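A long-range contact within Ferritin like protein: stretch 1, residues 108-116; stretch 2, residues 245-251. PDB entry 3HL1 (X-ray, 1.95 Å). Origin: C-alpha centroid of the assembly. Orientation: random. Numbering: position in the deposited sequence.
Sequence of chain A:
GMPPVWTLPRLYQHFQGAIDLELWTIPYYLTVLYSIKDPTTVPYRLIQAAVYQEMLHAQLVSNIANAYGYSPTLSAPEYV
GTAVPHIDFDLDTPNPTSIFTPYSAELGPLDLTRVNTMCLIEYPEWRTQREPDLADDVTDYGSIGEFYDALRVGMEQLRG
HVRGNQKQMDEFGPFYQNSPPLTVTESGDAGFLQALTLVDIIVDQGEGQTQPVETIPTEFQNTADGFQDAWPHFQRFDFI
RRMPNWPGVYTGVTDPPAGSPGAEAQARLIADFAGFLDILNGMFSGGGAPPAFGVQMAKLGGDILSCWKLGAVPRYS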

# COMPACT_ATOMS: atom_id res chain seq x y z
N GLY A 108 0.68 8.59 -12.72
CA GLY A 108 1.14 9.86 -13.25
C GLY A 108 2.21 10.48 -12.36
O GLY A 108 2.66 9.84 -11.40
N PRO A 109 2.64 11.72 -12.70
CA PRO A 109 3.71 12.38 -12.00
C PRO A 109 3.18 13.09 -10.76
O PRO A 109 2.00 12.94 -10.41
CB PRO A 109 4.24 13.37 -13.04
CG PRO A 109 3.03 13.78 -13.78
CD PRO A 109 2.15 12.53 -13.83
N LEU A 110 4.07 13.81 -10.08
CA LEU A 110 3.65 14.68 -8.98
C LEU A 110 2.83 15.83 -9.61
O LEU A 110 3.36 16.81 -10.02
CB LEU A 110 4.85 15.23 -8.24
CG LEU A 110 4.42 16.12 -7.06
CD1 LEU A 110 3.88 15.21 -5.90
CD2 LEU A 110 5.63 16.96 -6.60
N ASP A 111 1.53 15.65 -9.74
CA ASP A 111 0.64 16.73 -10.17
C ASP A 111 -0.57 16.75 -9.24
O ASP A 111 -0.72 15.87 -8.38
CB ASP A 111 0.24 16.58 -11.64
CG ASP A 111 -0.47 15.24 -11.94
OD1 ASP A 111 -0.94 14.55 -11.01
OD2 ASP A 111 -0.57 14.88 -13.13
N LEU A 112 -1.43 17.73 -9.39
CA LEU A 112 -2.58 17.84 -8.48
C LEU A 112 -3.44 16.58 -8.40
O LEU A 112 -3.84 16.14 -7.32
CB LEU A 112 -3.43 19.06 -8.86
CG LEU A 112 -4.54 19.36 -7.84
CD1 LEU A 112 -3.97 19.52 -6.41
CD2 LEU A 112 -5.33 20.59 -8.28
N THR A 113 -3.72 16.01 -9.56
CA THR A 113 -4.52 14.81 -9.68
C THR A 113 -3.95 13.65 -8.82
O THR A 113 -4.68 12.99 -8.10
CB THR A 113 -4.64 14.33 -11.16
OG1 THR A 113 -5.28 15.36 -11.93
CG2 THR A 113 -5.53 13.05 -11.27
N ARG A 114 -2.64 13.44 -8.90
CA ARG A 114 -1.95 12.40 -8.12
C ARG A 114 -1.85 12.75 -6.63
O ARG A 114 -2.08 11.90 -5.81
CB ARG A 114 -0.57 12.09 -8.69
CG ARG A 114 -0.46 10.85 -9.58
CD ARG A 114 -1.61 10.69 -10.60
NE ARG A 114 -1.60 11.68 -11.67
CZ ARG A 114 -2.26 11.54 -12.80
NH1 ARG A 114 -2.95 10.45 -13.08
NH2 ARG A 114 -2.28 12.49 -13.67
N VAL A 115 -1.51 13.98 -6.29
CA VAL A 115 -1.43 14.36 -4.88
C VAL A 115 -2.81 14.31 -4.24
O VAL A 115 -2.96 13.78 -3.14
CB VAL A 115 -0.76 15.73 -4.72
CG1 VAL A 115 -0.94 16.21 -3.26
CG2 VAL A 115 0.73 15.53 -5.10
N ASN A 116 -3.85 14.76 -4.95
CA ASN A 116 -5.22 14.59 -4.43
C ASN A 116 -5.59 13.13 -4.11
O ASN A 116 -6.18 12.85 -3.02
CB ASN A 116 -6.28 15.16 -5.40
CG ASN A 116 -6.40 16.67 -5.32
OD1 ASN A 116 -6.05 17.29 -4.30
ND2 ASN A 116 -6.88 17.27 -6.41
N ASN A 245 5.04 26.06 -4.39
CA ASN A 245 6.00 25.79 -5.48
C ASN A 245 6.40 24.33 -5.61
O ASN A 245 7.28 23.84 -4.88
CB ASN A 245 7.24 26.65 -5.30
CG ASN A 245 6.92 28.13 -5.25
OD1 ASN A 245 6.57 28.74 -6.27
ND2 ASN A 245 6.99 28.71 -4.04
N TRP A 246 5.78 23.64 -6.55
CA TRP A 246 6.05 22.20 -6.73
C TRP A 246 7.29 22.02 -7.55
O TRP A 246 7.54 22.82 -8.43
CB TRP A 246 4.88 21.51 -7.38
CG TRP A 246 3.69 21.44 -6.48
CD1 TRP A 246 3.39 22.27 -5.41
CD2 TRP A 246 2.60 20.55 -6.60
NE1 TRP A 246 2.19 21.91 -4.86
CE2 TRP A 246 1.68 20.85 -5.57
CE3 TRP A 246 2.29 19.52 -7.49
CZ2 TRP A 246 0.49 20.16 -5.40
CZ3 TRP A 246 1.12 18.83 -7.31
CH2 TRP A 246 0.23 19.16 -6.28
N PRO A 247 8.08 20.98 -7.25
CA PRO A 247 9.32 20.78 -7.99
C PRO A 247 9.03 20.35 -9.43
O PRO A 247 7.95 19.82 -9.72
CB PRO A 247 10.02 19.66 -7.21
CG PRO A 247 8.91 18.89 -6.56
CD PRO A 247 7.88 19.94 -6.22
N GLY A 248 10.03 20.51 -10.30
CA GLY A 248 9.92 20.07 -11.69
C GLY A 248 9.78 18.56 -11.77
O GLY A 248 10.37 17.84 -10.95
N VAL A 249 8.97 18.10 -12.70
CA VAL A 249 8.73 16.68 -12.91
C VAL A 249 9.05 16.28 -14.36
O VAL A 249 8.97 17.10 -15.29
CB VAL A 249 7.29 16.27 -12.58
CG1 VAL A 249 6.96 16.69 -11.11
CG2 VAL A 249 6.31 16.87 -13.57
N TYR A 250 9.43 15.02 -14.53
CA TYR A 250 9.59 14.48 -15.83
C TYR A 250 8.24 14.43 -16.50
O TYR A 250 7.19 14.34 -15.88
CB TYR A 250 10.17 13.07 -15.82
CG TYR A 250 11.53 13.00 -15.29
CD1 TYR A 250 12.62 13.44 -16.06
CD2 TYR A 250 11.77 12.52 -14.00
CE1 TYR A 250 13.93 13.39 -15.55
CE2 TYR A 250 13.06 12.50 -13.49
CZ TYR A 250 14.13 12.94 -14.27
OH TYR A 250 15.40 12.87 -13.72
N THR A 251 8.30 14.52 -17.81
CA THR A 251 7.15 14.46 -18.66
C THR A 251 7.14 13.06 -19.31
O THR A 251 8.19 12.46 -19.58
CB THR A 251 7.25 15.62 -19.70
OG1 THR A 251 5.99 15.81 -20.31
CG2 THR A 251 8.31 15.29 -20.72

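Residues 245-251, an extended segment without regular helix or strand, pack against the loop and first helical turn of residues 108-116. No hydrogen bond joins the two stretches; the contact rests on van der Waals packing, mostly of apolar side chains, and buries 348 Å² summed over both sides. Asn 245 stays out of reach. Trp 246 follows and gives up the largest area, 105 Å², its indole (chi1 m) reaching toward the start of the helix. Backbone meets the ring edge here: Asp 111 C lies 3.3 Å from Trp 246 CZ3, near the ring plane, and Leu 110 O lies 3.9 Å from Trp 246 CE3. Aliphatic groups complete the seat, with Leu 110 CG 4.0 Å from Trp 246 CE3, Val 115 CG2 3.8 Å from Trp 246 CH2 and Leu 112 CD1 4.2 Å from the same CH2. The indole NE1 is hydrogen-bonded to a residue just outside the stretches, so its polar group is satisfied while the carbon edge packs. Pro 247 adds its ring, CD lying 3.8 Å from Leu 110 CD2. Gly 248 makes no contact. Val 249 points toward the loop and its two methyls divide between neighbors: CG1 sits 3.8 Å from Leu 110 CB, CG2 4.1 Å from Pro 109 CB. The closest CA atoms across the stretches are those of Pro 109 and Val 249, 6.7 Å apart. Tyr 250 contributes backbone, its O 4.2 Å from Pro 109 CB, while its ring leads away; Thr 251 points away. The CA-to-CB bond of Asp 111 points away from stretch 2, and its side chain caps the helix: its OD1 accepts from Arg 114 N at 2.9 Å, and its OD2 forms a 3.0 Å salt bridge with Arg 114 NH2, tying the charged groups together within stretch 1.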